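Local coordinates for attachment invasion locus protein (PDB 3QRA) that promotes attachment to and invasion of eukaryotic host cells by Yersinia pestis, as a beta-barrel of the bacterial outer membrane, at residues D133-Y138 against T148-A153. Sequence-based numbering, arbitrary orientation.
Sequences DASYEY and TWMLGA. With C8E ((hydroxyethyloxy)tri(ethyloxy)octane), chain B; C8E ((hydroxyethyloxy)tri(ethyloxy)octane), chain H.
Asp133 and Gly152 form an antiparallel hydrogen-bonded pair: Asp133 N donates to Gly152 O and Gly152 N to Asp133 O, each at 2.9 Å. The Asp133 carboxylate turns inward, where Lys33 forms a salt bridge with OD2 while Tyr89 and Gln123 hydrogen-bond to OD1. Ala134, on the lipid-facing side, sets CB 4.2 Å from Leu151 CD1, and Ala134 CA contributes a C-H...O contact to Met150 O. Ser135 shares two backbone bonds with Met150; inside the barrel its OG, hydrogen-bonded to Lys33, lies 3.5 Å from Met150 SD. On the outer face, Tyr136 CG is anti to the backbone N (chi1 173°), beside its carbonyl carbon, and the indole of Trp149 covers CB and CD1 of this side chain. Tyr136 CB stands 3.8 Å from the centroid of the indole six-membered ring, only 8° off its normal, a CH-pi contact; Tyr136 CD1 is 3.5 Å from Trp149 CE2, with the phenol and five-membered ring planes inclined at 52°. A detergent molecule touches both residues, its O9 over one phenol face and its C2 at the indole edge. Glu137 pairs with Thr148 through the last two backbone bonds, while inside, Glu137 OE1 meets the Met150 methyl CE at 3.4 Å and OE2 is held by Ser73 and Tyr71. This alternation of apolar and aromatic side chains in contact with detergent and a largely polar interior, across the hairpin of strands 130-141 and 144-156, is characteristic of an eight-stranded outer membrane beta-barrel.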
ATOM      1  N   ASP A 133      12.501  -1.411   0.030  1.00 21.32           N
ATOM      2  CA  ASP A 133      11.479  -0.598   0.666  1.00 19.94           C
ATOM      3  C   ASP A 133      10.499  -1.512   1.397  1.00 21.52           C
ATOM      4  O   ASP A 133      10.111  -2.541   0.860  1.00 21.64           O
ATOM      5  CB  ASP A 133      10.733   0.228  -0.397  1.00 21.29           C
ATOM      6  CG  ASP A 133       9.563   1.014   0.192  1.00 21.07           C
ATOM      7  OD1 ASP A 133       9.816   2.104   0.742  1.00 21.32           O
ATOM      8  OD2 ASP A 133       8.401   0.542   0.105  1.00 22.44           O
ATOM      9  N   ALA A 134      10.090  -1.144   2.608  1.00 23.17           N
ATOM     10  CA  ALA A 134       9.052  -1.927   3.286  1.00 22.64           C
ATOM     11  C   ALA A 134       8.157  -0.998   4.070  1.00 22.81           C
ATOM     12  O   ALA A 134       8.642  -0.072   4.719  1.00 21.74           O
ATOM     13  CB  ALA A 134       9.662  -2.989   4.211  1.00 23.16           C
ATOM     14  N   SER A 135       6.852  -1.230   4.008  1.00 19.47           N
ATOM     15  CA  SER A 135       5.944  -0.358   4.748  1.00 20.48           C
ATOM     16  C   SER A 135       4.629  -1.033   5.101  1.00 21.01           C
ATOM     17  O   SER A 135       4.292  -2.087   4.564  1.00 20.96           O
ATOM     18  CB  SER A 135       5.687   0.942   3.962  1.00 20.37           C
ATOM     19  OG  SER A 135       4.756   0.744   2.911  1.00 20.14           O
ATOM     20  N   TYR A 136       3.911  -0.414   6.032  1.00 18.97           N
ATOM     21  CA  TYR A 136       2.576  -0.847   6.416  1.00 17.67           C
ATOM     22  C   TYR A 136       1.627   0.337   6.262  1.00 20.30           C
ATOM     23  O   TYR A 136       2.006   1.505   6.467  1.00 19.77           O
ATOM     24  CB  TYR A 136       2.549  -1.371   7.860  1.00 20.33           C
ATOM     25  CG  TYR A 136       1.148  -1.663   8.351  1.00 19.28           C
ATOM     26  CD1 TYR A 136       0.504  -2.849   8.002  1.00 25.55           C
ATOM     27  CD2 TYR A 136       0.464  -0.757   9.161  1.00 23.77           C
ATOM     28  CE1 TYR A 136      -0.781  -3.122   8.449  1.00 26.69           C
ATOM     29  CE2 TYR A 136      -0.829  -1.024   9.603  1.00 26.03           C
ATOM     30  CZ  TYR A 136      -1.440  -2.206   9.240  1.00 28.66           C
ATOM     31  OH  TYR A 136      -2.719  -2.490   9.671  1.00 32.82           O
ATOM     32  N   GLU A 137       0.394   0.030   5.881  1.00 17.89           N
ATOM     33  CA  GLU A 137      -0.626   1.036   5.674  1.00 19.54           C
ATOM     34  C   GLU A 137      -1.932   0.564   6.289  1.00 24.03           C
ATOM     35  O   GLU A 137      -2.226  -0.611   6.262  1.00 22.22           O
ATOM     36  CB  GLU A 137      -0.816   1.224   4.178  1.00 21.76           C
ATOM     37  CG  GLU A 137      -1.881   2.211   3.778  1.00 20.33           C
ATOM     38  CD  GLU A 137      -1.808   2.451   2.289  1.00 26.67           C
ATOM     39  OE1 GLU A 137      -0.817   3.082   1.858  1.00 28.26           O
ATOM     40  OE2 GLU A 137      -2.702   1.969   1.556  1.00 28.53           O
ATOM     41  N   TYR A 138      -2.717   1.492   6.818  1.00 18.23           N
ATOM     42  CA  TYR A 138      -4.006   1.186   7.431  1.00 19.74           C
ATOM     43  C   TYR A 138      -5.059   2.155   6.913  1.00 21.34           C
ATOM     44  O   TYR A 138      -4.801   3.353   6.769  1.00 21.28           O
ATOM     45  CB  TYR A 138      -3.905   1.314   8.950  1.00 21.25           C
ATOM     46  CG  TYR A 138      -5.222   1.154   9.668  1.00 23.02           C
ATOM     47  CD1 TYR A 138      -5.767  -0.110   9.895  1.00 26.76           C
ATOM     48  CD2 TYR A 138      -5.919   2.268  10.139  1.00 25.04           C
ATOM     49  CE1 TYR A 138      -6.986  -0.256  10.576  1.00 27.60           C
ATOM     50  CE2 TYR A 138      -7.129   2.130  10.817  1.00 28.10           C
ATOM     51  CZ  TYR A 138      -7.656   0.874  11.023  1.00 26.44           C
ATOM     52  OH  TYR A 138      -8.849   0.751  11.703  1.00 30.20           O
ATOM     53  N   THR A 148      -2.424  -3.117   4.965  1.00 20.13           N
ATOM     54  CA  THR A 148      -1.664  -3.516   3.786  1.00 21.47           C
ATOM     55  C   THR A 148      -0.163  -3.464   4.039  1.00 25.87           C
ATOM     56  O   THR A 148       0.370  -2.434   4.444  1.00 24.71           O
ATOM     57  CB  THR A 148      -2.015  -2.623   2.567  1.00 21.82           C
ATOM     58  OG1 THR A 148      -3.432  -2.667   2.329  1.00 21.60           O
ATOM     59  CG2 THR A 148      -1.238  -3.082   1.295  1.00 18.05           C
ATOM     60  N   TRP A 149       0.507  -4.583   3.793  1.00 22.33           N
ATOM     61  CA  TRP A 149       1.958  -4.651   3.873  1.00 20.52           C
ATOM     62  C   TRP A 149       2.552  -4.570   2.481  1.00 23.67           C
ATOM     63  O   TRP A 149       1.972  -5.071   1.520  1.00 20.97           O
ATOM     64  CB  TRP A 149       2.411  -5.944   4.548  1.00 23.34           C
ATOM     65  CG  TRP A 149       2.267  -5.907   6.053  1.00 30.99           C
ATOM     66  CD1 TRP A 149       1.237  -6.398   6.792  1.00 31.49           C
ATOM     67  CD2 TRP A 149       3.196  -5.332   6.979  1.00 30.56           C
ATOM     68  NE1 TRP A 149       1.472  -6.176   8.135  1.00 33.72           N
ATOM     69  CE2 TRP A 149       2.670  -5.523   8.272  1.00 36.26           C
ATOM     70  CE3 TRP A 149       4.428  -4.676   6.839  1.00 36.00           C
ATOM     71  CZ2 TRP A 149       3.331  -5.076   9.423  1.00 41.53           C
ATOM     72  CZ3 TRP A 149       5.086  -4.236   7.984  1.00 46.51           C
ATOM     73  CH2 TRP A 149       4.535  -4.440   9.258  1.00 41.65           C
ATOM     74  N   MET A 150       3.711  -3.928   2.396  1.00 19.93           N
ATOM     75  CA  MET A 150       4.358  -3.670   1.117  1.00 17.03           C
ATOM     76  C   MET A 150       5.831  -3.963   1.244  1.00 22.54           C
ATOM     77  O   MET A 150       6.461  -3.583   2.237  1.00 21.85           O
ATOM     78  CB  MET A 150       4.154  -2.206   0.714  1.00 20.53           C
ATOM     79  CG  MET A 150       2.666  -1.815   0.583  1.00 22.96           C
ATOM     80  SD  MET A 150       2.451  -0.042   0.334  1.00 25.77           S
ATOM     81  CE  MET A 150       0.798   0.153   1.025  1.00 26.96           C
ATOM     82  N   LEU A 151       6.378  -4.626   0.223  1.00 23.91           N
ATOM     83  CA  LEU A 151       7.806  -4.941   0.194  1.00 22.38           C
ATOM     84  C   LEU A 151       8.299  -4.837  -1.242  1.00 23.81           C
ATOM     85  O   LEU A 151       7.849  -5.582  -2.108  1.00 21.87           O
ATOM     86  CB  LEU A 151       8.057  -6.350   0.716  1.00 24.21           C
ATOM     87  CG  LEU A 151       9.495  -6.874   0.595  1.00 33.06           C
ATOM     88  CD1 LEU A 151      10.454  -6.052   1.451  1.00 27.77           C
ATOM     89  CD2 LEU A 151       9.565  -8.350   0.985  1.00 34.79           C
ATOM     90  N   GLY A 152       9.228  -3.919  -1.486  1.00 21.66           N
ATOM     91  CA  GLY A 152       9.648  -3.611  -2.837  1.00 21.70           C
ATOM     92  C   GLY A 152      11.127  -3.313  -2.959  1.00 24.03           C
ATOM     93  O   GLY A 152      11.878  -3.378  -1.992  1.00 23.38           O
ATOM     94  N   ALA A 153      11.545  -3.005  -4.176  1.00 22.28           N
ATOM     95  CA  ALA A 153      12.948  -2.747  -4.452  1.00 26.93           C
ATOM     96  C   ALA A 153      13.061  -1.888  -5.694  1.00 25.22           C
ATOM     97  O   ALA A 153      12.126  -1.795  -6.502  1.00 26.35           O
ATOM     98  CB  ALA A 153      13.729  -4.060  -4.634  1.00 26.69           C
TER
HETATM   99  C1  C8E B   1       9.058   0.496 -12.032  1.00 45.98           C
HETATM  100  C2  C8E B   1      10.385   0.864 -11.378  1.00 50.45           C
HETATM  101  C3  C8E B   1      10.888  -0.258 -10.476  1.00 44.41           C
HETATM  102  C4  C8E B   1      12.334  -0.626 -10.789  1.00 46.50           C
HETATM  103  C5  C8E B   1      12.469  -2.107 -11.139  1.00 38.76           C
HETATM  104  C6  C8E B   1      13.132  -2.848  -9.985  1.00 39.56           C
HETATM  105  C7  C8E B   1      12.803  -4.337 -10.003  1.00 39.72           C
HETATM  106  C8  C8E B   1      12.845  -4.927  -8.597  1.00 44.10           C
HETATM  107  O9  C8E B   1      11.670  -5.684  -8.406  1.00 46.91           O
HETATM  108  C10 C8E B   1      11.629  -6.389  -7.184  1.00 23.85           C
HETATM  109  C11 C8E B   1      10.267  -6.098  -6.573  1.00 31.78           C
HETATM  110  O12 C8E B   1      10.082  -6.866  -5.407  1.00 36.90           O
HETATM  111  C13 C8E B   1      11.032  -6.548  -4.433  1.00 25.11           C
HETATM  112  C14 C8E B   1      11.243  -7.728  -3.505  1.00 35.27           C
HETATM  113  O15 C8E B   1      11.947  -7.260  -2.375  1.00 44.11           O
HETATM  114  C16 C8E B   1      13.341  -7.205  -2.600  1.00 45.02           C
HETATM  115  C17 C8E B   1      13.885  -8.590  -2.920  1.00 57.73           C
HETATM  116  C1  C8E H   7       8.571  -2.028   7.917  1.00 50.15           C
HETATM  117  C2  C8E H   7       7.236  -1.483   8.409  1.00 58.01           C
HETATM  118  C3  C8E H   7       7.399  -0.689   9.700  1.00 64.76           C
HETATM  119  C4  C8E H   7       6.235   0.277   9.904  1.00 66.63           C
HETATM  120  C5  C8E H   7       5.576   0.089  11.268  1.00 62.07           C
HETATM  121  C6  C8E H   7       4.085  -0.210  11.145  1.00 58.96           C
HETATM  122  C7  C8E H   7       3.592  -0.999  12.353  1.00 58.50           C
HETATM  123  C8  C8E H   7       2.116  -1.358  12.230  1.00 65.43           C
HETATM  124  O9  C8E H   7       1.883  -2.618  12.824  1.00 69.34           O
HETATM  125  O   HOH W   1      -4.374  -0.522   3.920  1.00 21.56           O